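MTH0777 (Methanothermobacter thermautotrophicus, PDB 1KJN) is of unknown function, a DUF1890-family protein that folds as a Rossmann-like parallel alpha/beta domain and assembles as two copies. Local coordinates at residues A[26-31]-A[147-152]; A[20-25]-A[45-50]; A[80-85]-A[97-102]. One frame throughout, in Å; residues are numbered along the deposited sequence.

Contact 1. Residues A[26-31]-A[147-152]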
loop_
_atom_site.group_PDB
_atom_site.type_symbol
_atom_site.label_atom_id
_atom_site.label_comp_id
_atom_site.label_asym_id
_atom_site.label_seq_id
_atom_site.Cartn_x
_atom_site.Cartn_y
_atom_site.Cartn_z
ATOM N N ILE A 26 -5.607 -0.754 5.436
ATOM C CA ILE A 26 -6.036 -2.116 5.183
ATOM C C ILE A 26 -5.779 -2.977 6.426
ATOM O O ILE A 26 -6.586 -3.844 6.751
ATOM C CB ILE A 26 -5.282 -2.711 3.952
ATOM C CG1 ILE A 26 -5.637 -1.936 2.677
ATOM C CG2 ILE A 26 -5.598 -4.192 3.782
ATOM C CD1 ILE A 26 -4.894 -2.452 1.443
ATOM N N TYR A 27 -4.646 -2.745 7.096
ATOM C CA TYR A 27 -4.288 -3.489 8.304
ATOM C C TYR A 27 -5.320 -3.242 9.416
ATOM O O TYR A 27 -5.772 -4.172 10.069
ATOM C CB TYR A 27 -2.897 -3.079 8.805
ATOM C CG TYR A 27 -2.447 -3.870 10.020
ATOM C CD1 TYR A 27 -2.607 -3.359 11.315
ATOM C CD2 TYR A 27 -1.890 -5.143 9.879
ATOM C CE1 TYR A 27 -2.223 -4.114 12.450
ATOM C CE2 TYR A 27 -1.495 -5.898 10.998
ATOM C CZ TYR A 27 -1.664 -5.383 12.275
ATOM O OH TYR A 27 -1.242 -6.109 13.363
ATOM N N THR A 28 -5.686 -1.981 9.612
ATOM C CA THR A 28 -6.657 -1.600 10.632
ATOM C C THR A 28 -8.034 -2.171 10.292
ATOM O O THR A 28 -8.707 -2.695 11.172
ATOM C CB THR A 28 -6.743 -0.078 10.757
ATOM O OG1 THR A 28 -5.420 0.444 10.913
ATOM C CG2 THR A 28 -7.598 0.343 11.982
ATOM N N SER A 29 -8.419 -2.132 9.012
ATOM C CA SER A 29 -9.721 -2.662 8.599
ATOM C C SER A 29 -9.809 -4.169 8.856
ATOM O O SER A 29 -10.857 -4.696 9.241
ATOM C CB SER A 29 -10.005 -2.364 7.130
ATOM O OG SER A 29 -11.215 -2.989 6.711
ATOM N N HIS A 30 -8.702 -4.858 8.625
ATOM C CA HIS A 30 -8.648 -6.278 8.871
ATOM C C HIS A 30 -8.799 -6.512 10.368
ATOM O O HIS A 30 -9.455 -7.463 10.773
ATOM C CB HIS A 30 -7.329 -6.867 8.399
ATOM C CG HIS A 30 -7.138 -8.296 8.792
ATOM N ND1 HIS A 30 -6.206 -8.692 9.732
ATOM C CD2 HIS A 30 -7.732 -9.433 8.349
ATOM C CE1 HIS A 30 -6.233 -10.006 9.844
ATOM N NE2 HIS A 30 -7.151 -10.482 9.015
ATOM N N LYS A 31 -8.178 -5.665 11.187
ATOM C CA LYS A 31 -8.291 -5.817 12.638
ATOM C C LYS A 31 -9.751 -5.685 13.057
ATOM O O LYS A 31 -10.240 -6.461 13.877
ATOM C CB LYS A 31 -7.466 -4.759 13.362
ATOM C CG LYS A 31 -5.976 -4.910 13.171
ATOM C CD LYS A 31 -5.439 -6.170 13.855
ATOM C CE LYS A 31 -5.184 -5.943 15.333
ATOM N NZ LYS A 31 -4.509 -7.131 15.943
ATOM N N VAL A 147 2.227 -1.103 15.771
ATOM C CA VAL A 147 2.266 -1.581 17.152
ATOM C C VAL A 147 1.249 -0.820 18.004
ATOM O O VAL A 147 0.515 -1.409 18.799
ATOM C CB VAL A 147 3.668 -1.408 17.777
ATOM C CG1 VAL A 147 3.634 -1.818 19.229
ATOM C CG2 VAL A 147 4.672 -2.256 17.030
ATOM N N ARG A 148 1.218 0.497 17.851
ATOM C CA ARG A 148 0.250 1.285 18.607
ATOM C C ARG A 148 -1.200 0.949 18.225
ATOM O O ARG A 148 -2.077 1.014 19.070
ATOM C CB ARG A 148 0.552 2.775 18.469
ATOM C CG ARG A 148 1.805 3.141 19.226
ATOM C CD ARG A 148 2.436 4.446 18.775
ATOM N NE ARG A 148 3.888 4.284 18.822
ATOM C CZ ARG A 148 4.780 5.231 18.551
ATOM N NH1 ARG A 148 4.383 6.445 18.204
ATOM N NH2 ARG A 148 6.078 4.960 18.664
ATOM N N ILE A 149 -1.441 0.547 16.971
ATOM C CA ILE A 149 -2.788 0.157 16.548
ATOM C C ILE A 149 -3.122 -1.209 17.158
ATOM O O ILE A 149 -4.253 -1.443 17.588
ATOM C CB ILE A 149 -2.927 0.097 14.992
ATOM C CG1 ILE A 149 -2.960 1.516 14.420
ATOM C CG2 ILE A 149 -4.201 -0.659 14.578
ATOM C CD1 ILE A 149 -2.661 1.576 12.944
ATOM N N ASP A 150 -2.152 -2.122 17.179
ATOM C CA ASP A 150 -2.385 -3.444 17.779
ATOM C C ASP A 150 -2.812 -3.301 19.239
ATOM O O ASP A 150 -3.729 -3.993 19.702
ATOM C CB ASP A 150 -1.114 -4.295 17.752
ATOM C CG ASP A 150 -0.898 -4.975 16.424
ATOM O OD1 ASP A 150 -1.890 -5.190 15.681
ATOM O OD2 ASP A 150 0.258 -5.308 16.133
ATOM N N ARG A 151 -2.125 -2.409 19.952
ATOM C CA ARG A 151 -2.396 -2.163 21.367
ATOM C C ARG A 151 -3.800 -1.626 21.590
ATOM O O ARG A 151 -4.551 -2.143 22.421
ATOM C CB ARG A 151 -1.341 -1.224 21.960
ATOM C CG ARG A 151 0.080 -1.802 21.881
ATOM C CD ARG A 151 1.029 -1.176 22.906
ATOM N NE ARG A 151 2.358 -1.799 22.915
ATOM C CZ ARG A 151 2.600 -3.107 23.025
ATOM N NH1 ARG A 151 1.601 -3.973 23.136
ATOM N NH2 ARG A 151 3.853 -3.552 23.022
ATOM N N PHE A 152 -4.156 -0.605 20.819
ATOM C CA PHE A 152 -5.482 -0.016 20.894
ATOM C C PHE A 152 -6.529 -1.107 20.654
ATOM O O PHE A 152 -7.507 -1.203 21.378
ATOM C CB PHE A 152 -5.628 1.062 19.814
ATOM C CG PHE A 152 -7.029 1.603 19.681
ATOM C CD1 PHE A 152 -7.444 2.670 20.451
ATOM C CD2 PHE A 152 -7.928 1.027 18.796
ATOM C CE1 PHE A 152 -8.746 3.169 20.351
ATOM C CE2 PHE A 152 -9.234 1.512 18.682
ATOM C CZ PHE A 152 -9.642 2.590 19.466
HETATM O O HOH W 1 -4.235 -6.552 18.695
#

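Contact 2. Residues A[20-25]-A[45-50]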
loop_
_atom_site.group_PDB
_atom_site.type_symbol
_atom_site.label_atom_id
_atom_site.label_comp_id
_atom_site.label_asym_id
_atom_site.label_seq_id
_atom_site.Cartn_x
_atom_site.Cartn_y
_atom_site.Cartn_z
ATOM N N VAL A 20 2.928 4.643 4.075
ATOM C CA VAL A 20 2.363 3.834 5.159
ATOM C C VAL A 20 0.845 3.873 5.239
ATOM O O VAL A 20 0.244 2.940 5.790
ATOM C CB VAL A 20 2.873 4.225 6.581
ATOM C CG1 VAL A 20 4.383 4.059 6.694
ATOM C CG2 VAL A 20 2.401 5.640 6.962
ATOM N N GLN A 21 0.217 4.883 4.626
ATOM C CA GLN A 21 -1.237 5.025 4.758
ATOM C C GLN A 21 -2.125 3.910 4.254
ATOM O O GLN A 21 -2.823 3.282 5.045
ATOM C CB GLN A 21 -1.739 6.367 4.232
ATOM C CG GLN A 21 -3.142 6.675 4.734
ATOM C CD GLN A 21 -3.667 8.024 4.261
ATOM O OE1 GLN A 21 -4.622 8.556 4.827
ATOM N NE2 GLN A 21 -3.056 8.578 3.214
ATOM N N ILE A 22 -2.124 3.659 2.951
ATOM C CA ILE A 22 -2.968 2.598 2.406
ATOM C C ILE A 22 -2.719 1.263 3.126
ATOM O O ILE A 22 -3.657 0.661 3.636
ATOM C CB ILE A 22 -2.783 2.443 0.875
ATOM C CG1 ILE A 22 -3.086 3.782 0.213
ATOM C CG2 ILE A 22 -3.678 1.333 0.320
ATOM C CD1 ILE A 22 -4.387 4.404 0.653
ATOM N N PRO A 23 -1.449 0.836 3.248
ATOM C CA PRO A 23 -1.188 -0.439 3.935
ATOM C C PRO A 23 -1.780 -0.506 5.349
ATOM O O PRO A 23 -2.431 -1.482 5.702
ATOM C CB PRO A 23 0.334 -0.504 3.963
ATOM C CG PRO A 23 0.699 0.100 2.619
ATOM C CD PRO A 23 -0.216 1.352 2.618
ATOM N N LEU A 24 -1.571 0.542 6.137
ATOM C CA LEU A 24 -2.100 0.596 7.501
ATOM C C LEU A 24 -3.630 0.688 7.544
ATOM O O LEU A 24 -4.263 0.210 8.484
ATOM C CB LEU A 24 -1.485 1.765 8.250
ATOM C CG LEU A 24 -0.051 1.540 8.713
ATOM C CD1 LEU A 24 0.483 2.841 9.283
ATOM C CD2 LEU A 24 0.017 0.383 9.736
ATOM N N ALA A 25 -4.221 1.318 6.540
ATOM C CA ALA A 25 -5.677 1.433 6.467
ATOM C C ALA A 25 -6.241 0.018 6.311
ATOM O O ALA A 25 -7.168 -0.385 7.018
ATOM C CB ALA A 25 -6.078 2.301 5.267
ATOM N N PRO A 45 -10.472 9.692 -4.876
ATOM C CA PRO A 45 -10.214 8.710 -5.939
ATOM C C PRO A 45 -8.870 7.985 -5.882
ATOM O O PRO A 45 -8.829 6.761 -5.914
ATOM C CB PRO A 45 -10.370 9.541 -7.214
ATOM C CG PRO A 45 -11.478 10.507 -6.828
ATOM C CD PRO A 45 -11.000 10.951 -5.445
ATOM N N ALA A 46 -7.776 8.727 -5.786
ATOM C CA ALA A 46 -6.458 8.100 -5.734
ATOM C C ALA A 46 -6.379 7.090 -4.581
ATOM O O ALA A 46 -6.048 5.930 -4.783
ATOM C CB ALA A 46 -5.380 9.166 -5.590
ATOM N N ALA A 47 -6.750 7.535 -3.390
ATOM C CA ALA A 47 -6.724 6.681 -2.210
ATOM C C ALA A 47 -7.546 5.385 -2.384
ATOM O O ALA A 47 -7.031 4.292 -2.119
ATOM C CB ALA A 47 -7.197 7.478 -0.982
ATOM N N LEU A 48 -8.799 5.508 -2.846
ATOM C CA LEU A 48 -9.656 4.335 -3.046
ATOM C C LEU A 48 -9.061 3.380 -4.055
ATOM O O LEU A 48 -9.163 2.152 -3.895
ATOM C CB LEU A 48 -11.080 4.758 -3.472
ATOM C CG LEU A 48 -12.143 4.760 -2.343
ATOM C CD1 LEU A 48 -11.575 5.244 -1.048
ATOM C CD2 LEU A 48 -13.389 5.555 -2.719
ATOM N N ARG A 49 -8.441 3.929 -5.103
ATOM C CA ARG A 49 -7.827 3.080 -6.130
ATOM C C ARG A 49 -6.634 2.327 -5.578
ATOM O O ARG A 49 -6.350 1.222 -6.019
ATOM C CB ARG A 49 -7.395 3.865 -7.379
ATOM C CG ARG A 49 -8.519 4.567 -8.116
ATOM C CD ARG A 49 -8.117 4.944 -9.537
ATOM N NE ARG A 49 -8.088 3.744 -10.359
ATOM C CZ ARG A 49 -9.080 3.342 -11.156
ATOM N NH1 ARG A 49 -10.191 4.059 -11.268
ATOM N NH2 ARG A 49 -9.003 2.161 -11.764
ATOM N N LEU A 50 -5.912 2.934 -4.641
ATOM C CA LEU A 50 -4.747 2.264 -4.063
ATOM C C LEU A 50 -5.181 1.071 -3.225
ATOM O O LEU A 50 -4.571 -0.009 -3.295
ATOM C CB LEU A 50 -3.903 3.234 -3.236
ATOM C CG LEU A 50 -3.062 4.200 -4.081
ATOM C CD1 LEU A 50 -2.423 5.267 -3.208
ATOM C CD2 LEU A 50 -2.007 3.421 -4.844
#

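Contact 3. Residues A[80-85]-A[97-102]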
loop_
_atom_site.group_PDB
_atom_site.type_symbol
_atom_site.label_atom_id
_atom_site.label_comp_id
_atom_site.label_asym_id
_atom_site.label_seq_id
_atom_site.Cartn_x
_atom_site.Cartn_y
_atom_site.Cartn_z
ATOM N N GLU A 80 -21.010 2.246 14.260
ATOM C CA GLU A 80 -20.723 2.121 15.684
ATOM C C GLU A 80 -19.280 2.532 16.015
ATOM O O GLU A 80 -18.917 2.687 17.178
ATOM C CB GLU A 80 -20.979 0.676 16.138
ATOM C CG GLU A 80 -22.457 0.266 16.222
ATOM C CD GLU A 80 -23.212 0.370 14.893
ATOM O OE1 GLU A 80 -22.835 -0.328 13.930
ATOM O OE2 GLU A 80 -24.195 1.144 14.810
ATOM N N PHE A 81 -18.459 2.699 14.987
ATOM C CA PHE A 81 -17.066 3.088 15.182
ATOM C C PHE A 81 -16.577 3.920 13.999
ATOM O O PHE A 81 -16.917 3.639 12.864
ATOM C CB PHE A 81 -16.185 1.841 15.345
ATOM C CG PHE A 81 -14.750 2.157 15.683
ATOM C CD1 PHE A 81 -13.712 1.817 14.803
ATOM C CD2 PHE A 81 -14.431 2.803 16.880
ATOM C CE1 PHE A 81 -12.375 2.131 15.115
ATOM C CE2 PHE A 81 -13.095 3.122 17.205
ATOM C CZ PHE A 81 -12.067 2.782 16.326
ATOM N N LEU A 82 -15.753 4.925 14.279
ATOM C CA LEU A 82 -15.210 5.795 13.244
ATOM C C LEU A 82 -13.694 5.931 13.397
ATOM O O LEU A 82 -13.188 6.307 14.454
ATOM C CB LEU A 82 -15.871 7.187 13.317
ATOM C CG LEU A 82 -15.335 8.339 12.456
ATOM C CD1 LEU A 82 -15.378 7.984 10.962
ATOM C CD2 LEU A 82 -16.145 9.594 12.745
ATOM N N ALA A 83 -12.972 5.643 12.321
ATOM C CA ALA A 83 -11.522 5.752 12.334
ATOM C C ALA A 83 -11.079 6.640 11.185
ATOM O O ALA A 83 -11.526 6.480 10.044
ATOM C CB ALA A 83 -10.884 4.385 12.238
ATOM N N GLY A 84 -10.244 7.615 11.510
ATOM C CA GLY A 84 -9.739 8.542 10.518
ATOM C C GLY A 84 -8.226 8.724 10.553
ATOM O O GLY A 84 -7.648 8.985 11.615
ATOM N N PHE A 85 -7.593 8.526 9.395
ATOM C CA PHE A 85 -6.154 8.708 9.234
ATOM C C PHE A 85 -5.971 10.181 8.975
ATOM O O PHE A 85 -6.684 10.767 8.152
ATOM C CB PHE A 85 -5.620 7.869 8.062
ATOM C CG PHE A 85 -5.449 6.431 8.408
ATOM C CD1 PHE A 85 -6.539 5.569 8.393
ATOM C CD2 PHE A 85 -4.200 5.941 8.778
ATOM C CE1 PHE A 85 -6.390 4.235 8.742
ATOM C CE2 PHE A 85 -4.040 4.611 9.132
ATOM C CZ PHE A 85 -5.136 3.747 9.115
ATOM N N THR A 97 -15.843 16.542 10.518
ATOM C CA THR A 97 -17.161 16.535 9.899
ATOM C C THR A 97 -17.828 15.180 10.092
ATOM O O THR A 97 -18.968 15.107 10.538
ATOM C CB THR A 97 -17.096 16.866 8.396
ATOM O OG1 THR A 97 -16.504 18.161 8.203
ATOM C CG2 THR A 97 -18.497 16.862 7.795
ATOM N N PHE A 98 -17.115 14.105 9.775
ATOM C CA PHE A 98 -17.691 12.778 9.919
ATOM C C PHE A 98 -18.053 12.456 11.362
ATOM O O PHE A 98 -19.038 11.779 11.624
ATOM C CB PHE A 98 -16.738 11.707 9.370
ATOM C CG PHE A 98 -16.736 11.604 7.864
ATOM C CD1 PHE A 98 -17.846 11.108 7.184
ATOM C CD2 PHE A 98 -15.609 11.968 7.128
ATOM C CE1 PHE A 98 -17.824 10.970 5.795
ATOM C CE2 PHE A 98 -15.581 11.834 5.736
ATOM C CZ PHE A 98 -16.685 11.334 5.070
ATOM N N ALA A 99 -17.252 12.947 12.295
ATOM C CA ALA A 99 -17.502 12.685 13.704
ATOM C C ALA A 99 -18.729 13.422 14.219
ATOM O O ALA A 99 -19.460 12.887 15.033
ATOM C CB ALA A 99 -16.272 13.035 14.539
ATOM N N GLY A 100 -18.960 14.632 13.713
ATOM C CA GLY A 100 -20.102 15.427 14.144
ATOM C C GLY A 100 -21.408 14.783 13.729
ATOM O O GLY A 100 -22.403 14.843 14.450
ATOM N N ILE A 101 -21.377 14.122 12.580
ATOM C CA ILE A 101 -22.532 13.428 12.044
ATOM C C ILE A 101 -22.787 12.088 12.746
ATOM O O ILE A 101 -23.925 11.767 13.101
ATOM C CB ILE A 101 -22.336 13.151 10.548
ATOM C CG1 ILE A 101 -22.325 14.468 9.763
ATOM C CG2 ILE A 101 -23.401 12.153 10.043
ATOM C CD1 ILE A 101 -21.948 14.306 8.287
ATOM N N LEU A 102 -21.728 11.298 12.934
ATOM C CA LEU A 102 -21.866 9.980 13.557
ATOM C C LEU A 102 -21.987 9.940 15.074
ATOM O O LEU A 102 -22.609 9.019 15.607
ATOM C CB LEU A 102 -20.761 9.041 13.073
ATOM C CG LEU A 102 -20.928 8.626 11.617
ATOM C CD1 LEU A 102 -19.631 7.981 11.087
ATOM C CD2 LEU A 102 -22.116 7.700 11.474
#

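Contact 1. Residues A[26-31]-A[147-152]
The hydroxyl edge of the Y27 ring meets the carboxylate of D150. D150 OD1 lies in the ring plane, beside the hydroxyl on its CE1 side, and the two side chains cross at about a right angle, with the planes of ring and carboxylate 59° apart. Y27 OH donates to D150 OD1 over 2.6 Å, and the acceptor takes the proton on its syn lone pair, the side of the other carboxylate oxygen. The tyrosine reaches this far because its CG lies anti to the backbone N (chi1 -177°), which sends the ring out towards helix 143-153. K31 comes to the same oxygen along another path. Its chain, bent at chi2 and chi3, brings K31 NZ to 3.3 Å from D150 OD1, a salt bridge whose hydrogen bond is weak, and a water links NZ to the backbone O of D150. A phenylalanine in place of Y27 would keep the ring but would probably leave D150 OD1 with the weak K31 bond as its one direct polar link to helix 21-34. Deeper in, I149 CD1 packs crosswise against T28 OG1 at 3.6 Å, while that hydroxyl bonds to the backbone O of L24. V53 of the second subunit packs on Y27. D150 OD2 forms a salt bridge with R146, so one carboxylate is divided between a neutral donor and two cationic ones, and its negative charge is probably well balanced between the two nearly parallel helices.

Contact 2. Residues A[20-25]-A[45-50]
I22 leans on L50 through its branch carbons, and the two side chains cross at about a right angle. The tightest touch is I22 CG1 on L50 CB, at 3.6 Å. L50 CD1 reaches the same methylene from a second point, 3.8 Å from I22 CG1. The other branch of the isoleucine rests against the L50 backbone, where I22 CG2 lies 3.9 Å from L50 C. The terminal methyl takes a different course. With chi2 at -50° the chain is bent and turns this methyl towards the preceding turn of helix 45-54, where I22 CD1 comes within 3.8 Å of A47 O. A looser touch, 4.5 Å, joins I22 CD1 to A47 CB. One isoleucine thus spans A47 and L50, three residues apart on one side of their helix, and no hydrogen bond crosses between the two segments.

The next shell ties both segments to their surroundings. Q21, the neighbour of I22, holds the loop after strand 8-12 by both ends of its amide: OE1 accepts from G14 N and NE2 donates to C15 O. On the other side, N44 OD1 accepts from A47 N in the first turn of helix 45-54. L50 also touches P16 of that loop and H140 of the second subunit, which brings the dimer interface up to this buried patch. The two helices precede and follow strand 38-43 and lie on the same face of the parallel sheet, an arrangement found in the first half of a Rossmann-like alpha/beta fold.

Contact 3. Residues A[80-85]-A[97-102]
L82 sends its CG anti to the backbone N (chi1 172°), and a chi2 of 58° then leaves CD2 as the extended end of the side chain, the methyl carried farthest from strand 81-86 and straight at helix 89-102. All the closest touches belong to that one methyl. It settles on the helix backbone more than on side chains: L82 CD2 lies 3.5 Å from A99 CA and 3.7 Å from F98 C. Around this landing point three side chains make a shallow apolar seat. A99 CB is 3.9 Å from L82 CD2, small enough to let the methyl reach the main chain beside it. F98 CB stands 4.0 Å from L82 CD2, but its ring leads off towards V12 and L74. From the next turn, L102 CD1 closes in more loosely, 4.2 Å from L82 CD2.

The strand and helix run almost exactly antiparallel, their short axes 174° apart and 9.6 Å at closest approach. They are the first two elements of the beta-alpha-beta unit of strand 81-86, helix 89-102 and strand 105-111, in which the chain returns along the helix to lay the third element parallel beside the first. L82 takes part in that pairing as well, through backbone hydrogen bonds with E105 and L107, while its side chain also touches T106 and V12.

F81 and F85 belong to the other face of the same strand, where they pack on helix 21-34, F81 on L32 and F85 on L24. On the helix side, L129 covers A99, and L74 lies against both F98 and L102.

Overall arrangement
From the N terminus, strand 8-12 leads into helix 21-34, which supplies one side of two contacts: residues 20-25 enter contact 2, and the following turns enter contact 1. Contact 2 closes first, at 45-50, around strand 38-43. Contact 3 then opens and closes within 80-102, in series with contact 2, while contact 1 stays open until helix 143-153. Contact 3 is therefore nested inside the long loop of contact 1, and contacts 1 and 2 cross. Contacts 1 and 2 join three helices on one face of the sheet, near the second subunit; contact 3 fastens helix 89-102 to the other face. F85, on the strand of contact 3, turns to the first face and touches Q21 and A25 of contact 2 and T28 of contact 1.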